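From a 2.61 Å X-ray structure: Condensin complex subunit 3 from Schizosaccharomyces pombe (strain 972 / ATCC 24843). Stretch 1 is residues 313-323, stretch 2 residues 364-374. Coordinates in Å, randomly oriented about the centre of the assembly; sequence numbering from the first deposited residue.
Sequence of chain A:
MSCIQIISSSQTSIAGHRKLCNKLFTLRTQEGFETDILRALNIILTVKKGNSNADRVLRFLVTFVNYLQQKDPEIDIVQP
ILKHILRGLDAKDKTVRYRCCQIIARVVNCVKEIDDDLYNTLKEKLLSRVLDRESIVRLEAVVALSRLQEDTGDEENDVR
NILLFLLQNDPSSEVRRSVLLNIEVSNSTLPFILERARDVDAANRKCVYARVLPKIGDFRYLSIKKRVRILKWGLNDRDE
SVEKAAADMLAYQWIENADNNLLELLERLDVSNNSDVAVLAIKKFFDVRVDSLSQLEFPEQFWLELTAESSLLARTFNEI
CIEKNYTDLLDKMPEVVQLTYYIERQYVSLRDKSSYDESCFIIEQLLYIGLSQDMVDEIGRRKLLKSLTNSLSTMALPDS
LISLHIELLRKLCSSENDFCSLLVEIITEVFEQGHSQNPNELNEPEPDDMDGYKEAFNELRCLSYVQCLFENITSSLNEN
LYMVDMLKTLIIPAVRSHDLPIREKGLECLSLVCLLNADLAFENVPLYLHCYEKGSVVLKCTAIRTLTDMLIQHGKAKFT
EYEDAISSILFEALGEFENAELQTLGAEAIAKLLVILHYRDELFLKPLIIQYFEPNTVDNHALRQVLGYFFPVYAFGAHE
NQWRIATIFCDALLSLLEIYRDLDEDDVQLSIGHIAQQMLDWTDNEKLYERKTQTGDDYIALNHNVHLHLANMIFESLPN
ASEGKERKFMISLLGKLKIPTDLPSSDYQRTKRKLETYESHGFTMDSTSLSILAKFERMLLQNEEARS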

ATOM      1  N   LEU A 313      18.413  -6.749 -18.050  1.00 34.74           N
ATOM      2  CA  LEU A 313      17.899  -5.811 -19.043  1.00 35.09           C
ATOM      3  C   LEU A 313      17.345  -6.540 -20.259  1.00 35.30           C
ATOM      4  O   LEU A 313      16.294  -6.166 -20.790  1.00 35.46           O
ATOM      5  CB  LEU A 313      19.001  -4.838 -19.461  1.00 35.28           C
ATOM      6  CG  LEU A 313      18.617  -3.837 -20.551  1.00 35.97           C
ATOM      7  CD1 LEU A 313      17.461  -2.954 -20.100  1.00 29.92           C
ATOM      8  CD2 LEU A 313      19.821  -3.000 -20.936  1.00 34.61           C
ATOM      9  N   ALA A 314      18.044  -7.575 -20.726  1.00 34.21           N
ATOM     10  CA  ALA A 314      17.567  -8.318 -21.886  1.00 31.27           C
ATOM     11  C   ALA A 314      16.276  -9.062 -21.568  1.00 34.47           C
ATOM     12  O   ALA A 314      15.347  -9.081 -22.382  1.00 35.41           O
ATOM     13  CB  ALA A 314      18.647  -9.289 -22.364  1.00 33.90           C
ATOM     14  N   ARG A 315      16.198  -9.677 -20.387  1.00 31.57           N
ATOM     15  CA  ARG A 315      14.993 -10.410 -20.012  1.00 30.06           C
ATOM     16  C   ARG A 315      13.796  -9.476 -19.892  1.00 32.58           C
ATOM     17  O   ARG A 315      12.670  -9.851 -20.239  1.00 31.22           O
ATOM     18  CB  ARG A 315      15.234 -11.163 -18.703  1.00 26.12           C
ATOM     19  CG  ARG A 315      13.972 -11.670 -18.013  1.00 25.99           C
ATOM     20  CD  ARG A 315      13.455 -10.666 -16.987  1.00 35.48           C
ATOM     21  NE  ARG A 315      12.316 -11.182 -16.233  1.00 35.62           N
ATOM     22  CZ  ARG A 315      12.356 -11.603 -14.973  1.00 34.26           C
ATOM     23  NH1 ARG A 315      11.253 -12.054 -14.397  1.00 36.38           N
ATOM     24  NH2 ARG A 315      13.484 -11.576 -14.276  1.00 32.19           N
ATOM     25  N   THR A 316      14.015  -8.257 -19.393  1.00 33.06           N
ATOM     26  CA  THR A 316      12.920  -7.301 -19.271  1.00 35.53           C
ATOM     27  C   THR A 316      12.540  -6.725 -20.629  1.00 33.88           C
ATOM     28  O   THR A 316      11.352  -6.583 -20.938  1.00 32.71           O
ATOM     29  CB  THR A 316      13.304  -6.180 -18.306  1.00 32.68           C
ATOM     30  OG1 THR A 316      13.763  -6.742 -17.070  1.00 32.26           O
ATOM     31  CG2 THR A 316      12.105  -5.283 -18.027  1.00 31.00           C
ATOM     32  N   PHE A 317      13.537  -6.374 -21.443  1.00 31.49           N
ATOM     33  CA  PHE A 317      13.273  -5.916 -22.803  1.00 28.92           C
ATOM     34  C   PHE A 317      12.441  -6.941 -23.561  1.00 31.87           C
ATOM     35  O   PHE A 317      11.455  -6.598 -24.223  1.00 39.27           O
ATOM     36  CB  PHE A 317      14.601  -5.648 -23.515  1.00 32.67           C
ATOM     37  CG  PHE A 317      14.472  -5.432 -24.994  1.00 32.57           C
ATOM     38  CD1 PHE A 317      14.307  -4.162 -25.510  1.00 34.70           C
ATOM     39  CD2 PHE A 317      14.539  -6.500 -25.872  1.00 34.64           C
ATOM     40  CE1 PHE A 317      14.195  -3.962 -26.869  1.00 37.85           C
ATOM     41  CE2 PHE A 317      14.426  -6.305 -27.231  1.00 37.68           C
ATOM     42  CZ  PHE A 317      14.257  -5.034 -27.729  1.00 41.35           C
ATOM     43  N   ASN A 318      12.828  -8.214 -23.470  1.00 33.77           N
ATOM     44  CA  ASN A 318      12.053  -9.277 -24.098  1.00 33.70           C
ATOM     45  C   ASN A 318      10.658  -9.366 -23.489  1.00 31.77           C
ATOM     46  O   ASN A 318       9.678  -9.624 -24.196  1.00 30.40           O
ATOM     47  CB  ASN A 318      12.801 -10.604 -23.954  1.00 31.52           C
ATOM     48  CG  ASN A 318      12.082 -11.760 -24.613  1.00 30.28           C
ATOM     49  OD1 ASN A 318      11.986 -11.826 -25.834  1.00 38.98           O
ATOM     50  ND2 ASN A 318      11.590 -12.689 -23.806  1.00 31.62           N
ATOM     51  N   GLU A 319      10.551  -9.146 -22.180  1.00 31.24           N
ATOM     52  CA  GLU A 319       9.252  -9.187 -21.517  1.00 34.18           C
ATOM     53  C   GLU A 319       8.345  -8.065 -22.008  1.00 37.67           C
ATOM     54  O   GLU A 319       7.152  -8.283 -22.248  1.00 34.02           O
ATOM     55  CB  GLU A 319       9.450  -9.098 -20.006  1.00 38.77           C
ATOM     56  CG  GLU A 319       8.421  -9.845 -19.189  1.00 50.09           C
ATOM     57  CD  GLU A 319       8.922 -10.166 -17.795  1.00 47.26           C
ATOM     58  OE1 GLU A 319       8.671  -9.363 -16.873  1.00 52.77           O
ATOM     59  OE2 GLU A 319       9.584 -11.212 -17.626  1.00 43.04           O
ATOM     60  N   ILE A 320       8.893  -6.860 -22.164  1.00 40.01           N
ATOM     61  CA  ILE A 320       8.105  -5.724 -22.637  1.00 36.90           C
ATOM     62  C   ILE A 320       7.596  -5.986 -24.049  1.00 43.36           C
ATOM     63  O   ILE A 320       6.391  -5.928 -24.318  1.00 48.35           O
ATOM     64  CB  ILE A 320       8.940  -4.432 -22.574  1.00 33.74           C
ATOM     65  CG1 ILE A 320       9.261  -4.076 -21.122  1.00 32.28           C
ATOM     66  CG2 ILE A 320       8.208  -3.274 -23.249  1.00 35.37           C
ATOM     67  CD1 ILE A 320      10.362  -3.052 -20.974  1.00 30.07           C
ATOM     68  N   CYS A 321       8.514  -6.275 -24.974  1.00 40.03           N
ATOM     69  CA  CYS A 321       8.145  -6.389 -26.381  1.00 36.69           C
ATOM     70  C   CYS A 321       7.064  -7.440 -26.595  1.00 42.06           C
ATOM     71  O   CYS A 321       6.194  -7.275 -27.457  1.00 48.92           O
ATOM     72  CB  CYS A 321       9.381  -6.717 -27.216  1.00 42.72           C
ATOM     73  SG  CYS A 321      10.612  -5.403 -27.253  1.00 49.41           S
ATOM     74  N   ILE A 322       7.102  -8.531 -25.831  1.00 43.25           N
ATOM     75  CA  ILE A 322       6.076  -9.560 -25.960  1.00 42.24           C
ATOM     76  C   ILE A 322       4.726  -9.020 -25.508  1.00 53.72           C
ATOM     77  O   ILE A 322       3.708  -9.194 -26.187  1.00 54.31           O
ATOM     78  CB  ILE A 322       6.481 -10.820 -25.173  1.00 35.06           C
ATOM     79  CG1 ILE A 322       7.681 -11.489 -25.849  1.00 39.14           C
ATOM     80  CG2 ILE A 322       5.312 -11.801 -25.074  1.00 29.30           C
ATOM     81  CD1 ILE A 322       8.242 -12.681 -25.105  1.00 42.89           C
ATOM     82  N   GLU A 323       4.694  -8.364 -24.347  1.00 53.89           N
ATOM     83  CA  GLU A 323       3.452  -7.770 -23.867  1.00 49.77           C
ATOM     84  C   GLU A 323       2.966  -6.689 -24.823  1.00 52.73           C
ATOM     85  O   GLU A 323       1.796  -6.671 -25.219  1.00 59.69           O
ATOM     86  CB  GLU A 323       3.660  -7.196 -22.467  1.00 53.33           C
ATOM     87  CG  GLU A 323       2.408  -6.597 -21.836  1.00 76.16           C
ATOM     88  CD  GLU A 323       2.676  -5.280 -21.131  1.00 88.99           C
ATOM     89  OE1 GLU A 323       1.713  -4.512 -20.919  1.00 92.10           O
ATOM     90  OE2 GLU A 323       3.848  -5.007 -20.792  1.00 86.79           O
ATOM     91  N   GLU A 364      19.321 -17.520 -14.497  1.00 31.39           N
ATOM     92  CA  GLU A 364      17.914 -17.290 -14.191  1.00 27.45           C
ATOM     93  C   GLU A 364      17.251 -16.432 -15.264  1.00 24.89           C
ATOM     94  O   GLU A 364      16.171 -16.763 -15.763  1.00 23.49           O
ATOM     95  CB  GLU A 364      17.798 -16.628 -12.820  1.00 31.03           C
ATOM     96  CG  GLU A 364      16.386 -16.473 -12.309  1.00 42.89           C
ATOM     97  CD  GLU A 364      16.350 -15.920 -10.898  1.00 55.93           C
ATOM     98  OE1 GLU A 364      15.442 -15.119 -10.588  1.00 55.48           O
ATOM     99  OE2 GLU A 364      17.241 -16.280 -10.101  1.00 62.05           O
ATOM    100  N   GLN A 365      17.897 -15.331 -15.643  1.00 26.42           N
ATOM    101  CA  GLN A 365      17.326 -14.453 -16.659  1.00 30.51           C
ATOM    102  C   GLN A 365      17.200 -15.162 -18.000  1.00 31.46           C
ATOM    103  O   GLN A 365      16.206 -14.981 -18.713  1.00 30.77           O
ATOM    104  CB  GLN A 365      18.177 -13.189 -16.795  1.00 33.77           C
ATOM    105  CG  GLN A 365      18.313 -12.387 -15.510  1.00 29.85           C
ATOM    106  CD  GLN A 365      16.991 -12.215 -14.787  1.00 31.85           C
ATOM    107  OE1 GLN A 365      15.971 -11.917 -15.403  1.00 30.51           O
ATOM    108  NE2 GLN A 365      17.000 -12.420 -13.477  1.00 34.10           N
ATOM    109  N   LEU A 366      18.194 -15.974 -18.365  1.00 35.73           N
ATOM    110  CA  LEU A 366      18.149 -16.659 -19.651  1.00 26.70           C
ATOM    111  C   LEU A 366      17.035 -17.696 -19.685  1.00 27.02           C
ATOM    112  O   LEU A 366      16.387 -17.887 -20.720  1.00 26.71           O
ATOM    113  CB  LEU A 366      19.500 -17.312 -19.944  1.00 28.82           C
ATOM    114  CG  LEU A 366      20.696 -16.370 -20.102  1.00 29.67           C
ATOM    115  CD1 LEU A 366      21.955 -17.166 -20.391  1.00 28.41           C
ATOM    116  CD2 LEU A 366      20.452 -15.347 -21.199  1.00 37.04           C
ATOM    117  N   LEU A 367      16.796 -18.378 -18.567  1.00 24.98           N
ATOM    118  CA  LEU A 367      15.688 -19.323 -18.507  1.00 23.66           C
ATOM    119  C   LEU A 367      14.349 -18.611 -18.655  1.00 28.52           C
ATOM    120  O   LEU A 367      13.426 -19.137 -19.286  1.00 26.94           O
ATOM    121  CB  LEU A 367      15.742 -20.103 -17.195  1.00 25.78           C
ATOM    122  CG  LEU A 367      16.904 -21.085 -17.061  1.00 27.36           C
ATOM    123  CD1 LEU A 367      17.055 -21.552 -15.624  1.00 29.56           C
ATOM    124  CD2 LEU A 367      16.698 -22.272 -17.986  1.00 29.65           C
ATOM    125  N   TYR A 368      14.222 -17.413 -18.078  1.00 27.67           N
ATOM    126  CA  TYR A 368      12.993 -16.646 -18.240  1.00 27.46           C
ATOM    127  C   TYR A 368      12.761 -16.287 -19.699  1.00 28.43           C
ATOM    128  O   TYR A 368      11.634 -16.381 -20.198  1.00 35.43           O
ATOM    129  CB  TYR A 368      13.040 -15.378 -17.384  1.00 30.08           C
ATOM    130  CG  TYR A 368      12.651 -15.588 -15.940  1.00 26.27           C
ATOM    131  CD1 TYR A 368      11.461 -16.216 -15.606  1.00 26.32           C
ATOM    132  CD2 TYR A 368      13.473 -15.160 -14.910  1.00 31.58           C
ATOM    133  CE1 TYR A 368      11.100 -16.411 -14.290  1.00 27.56           C
ATOM    134  CE2 TYR A 368      13.125 -15.351 -13.591  1.00 32.25           C
ATOM    135  CZ  TYR A 368      11.935 -15.977 -13.286  1.00 36.24           C
ATOM    136  OH  TYR A 368      11.580 -16.172 -11.972  1.00 48.27           O
ATOM    137  N   ILE A 369      13.813 -15.864 -20.399  1.00 27.53           N
ATOM    138  CA  ILE A 369      13.692 -15.606 -21.829  1.00 30.76           C
ATOM    139  C   ILE A 369      13.266 -16.871 -22.556  1.00 31.30           C
ATOM    140  O   ILE A 369      12.445 -16.827 -23.478  1.00 35.36           O
ATOM    141  CB  ILE A 369      15.015 -15.051 -22.387  1.00 26.31           C
ATOM    142  CG1 ILE A 369      15.360 -13.725 -21.708  1.00 31.10           C
ATOM    143  CG2 ILE A 369      14.919 -14.854 -23.895  1.00 31.19           C
ATOM    144  CD1 ILE A 369      16.776 -13.262 -21.945  1.00 30.90           C
ATOM    145  N   GLY A 370      13.807 -18.018 -22.147  1.00 33.25           N
ATOM    146  CA  GLY A 370      13.470 -19.263 -22.814  1.00 31.73           C
ATOM    147  C   GLY A 370      12.042 -19.696 -22.551  1.00 29.33           C
ATOM    148  O   GLY A 370      11.365 -20.205 -23.446  1.00 35.73           O
ATOM    149  N   LEU A 371      11.566 -19.505 -21.321  1.00 33.13           N
ATOM    150  CA  LEU A 371      10.176 -19.812 -21.004  1.00 33.98           C
ATOM    151  C   LEU A 371       9.204 -18.954 -21.799  1.00 37.01           C
ATOM    152  O   LEU A 371       8.053 -19.360 -21.993  1.00 48.15           O
ATOM    153  CB  LEU A 371       9.930 -19.628 -19.506  1.00 24.10           C
ATOM    154  CG  LEU A 371      10.458 -20.752 -18.614  1.00 27.54           C
ATOM    155  CD1 LEU A 371      10.605 -20.285 -17.181  1.00 27.34           C
ATOM    156  CD2 LEU A 371       9.538 -21.953 -18.682  1.00 28.36           C
ATOM    157  N   SER A 372       9.635 -17.785 -22.271  1.00 37.72           N
ATOM    158  CA  SER A 372       8.742 -16.899 -23.007  1.00 39.92           C
ATOM    159  C   SER A 372       8.590 -17.310 -24.464  1.00 46.02           C
ATOM    160  O   SER A 372       7.555 -17.026 -25.078  1.00 59.50           O
ATOM    161  CB  SER A 372       9.257 -15.464 -22.932  1.00 37.69           C
ATOM    162  OG  SER A 372      10.457 -15.318 -23.668  1.00 41.06           O
ATOM    163  N   GLN A 373       9.594 -17.968 -25.034  1.00 47.58           N
ATOM    164  CA  GLN A 373       9.567 -18.295 -26.453  1.00 63.32           C
ATOM    165  C   GLN A 373       8.502 -19.344 -26.742  1.00 70.94           C
ATOM    166  O   GLN A 373       8.287 -20.267 -25.954  1.00 74.92           O
ATOM    167  CB  GLN A 373      10.927 -18.825 -26.911  1.00 56.54           C
ATOM    168  CG  GLN A 373      12.139 -18.050 -26.420  1.00 53.46           C
ATOM    169  CD  GLN A 373      12.228 -16.655 -27.004  1.00 71.67           C
ATOM    170  OE1 GLN A 373      11.238 -15.926 -27.070  1.00 77.63           O
ATOM    171  NE2 GLN A 373      13.424 -16.277 -27.441  1.00 79.97           N
ATOM    172  N   ASP A 374       7.835 -19.202 -27.883  1.00 80.74           N
ATOM    173  CA  ASP A 374       7.001 -20.262 -28.444  1.00 92.11           C
ATOM    174  C   ASP A 374       7.791 -20.812 -29.627  1.00 90.70           C
ATOM    175  O   ASP A 374       7.711 -20.296 -30.743  1.00 85.33           O
ATOM    176  CB  ASP A 374       5.628 -19.757 -28.858  1.00 98.86           C
ATOM    177  CG  ASP A 374       4.719 -20.876 -29.323  1.00107.47           C
ATOM    178  OD1 ASP A 374       3.699 -20.581 -29.980  1.00120.15           O
ATOM    179  OD2 ASP A 374       5.026 -22.052 -29.034  1.00104.24           O
TER
HETATM  180  O   HOH W   1      14.696 -12.645 -11.665  1.00 40.03           O

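Two helices run side by side in the same sense, their axes inclined by 19° and 9.0 Å apart at closest approach, and one long side chain does most of the joining. Arg-315 leaves its backbone with chi1 t, and chi2 lies between wells at -93°; the resulting path lays its guanidinium flat on the ring of Tyr-368, centres 4.2 Å apart and planes at 23°, an off-centre cation-pi stack. Stacking occupies a face and leaves the edge free for polar partners. There NH2 of Arg-315 donates to OE1 of Gln-365 at 2.8 Å, while NE of Arg-315 forms a nearly straight salt bridge with OE2 of Glu-319, one turn along its own helix, at 3.1 Å. Gln-365 starts out sideways, but its m, m conformation brings the amide to the arginine. A water accepts from Arg-315 NH2 and Gln-365 NE2 and donates to Glu-364 OE1, tying the three together.

Beneath this, Ile-369 packs CG1 against CA of Arg-315 at 3.7 Å, where the backbones come nearest. One turn on, Asn-318, chi1 t, sends ND2 to OG of Ser-372 at 2.9 Å. The p rotamer of Ser-372 also lets OG donate to O of Ile-369 at 2.5 Å, so the hydroxyl serves both helices. Ile-322 CD1 closes this end against Ser-372 CB at 3.7 Å.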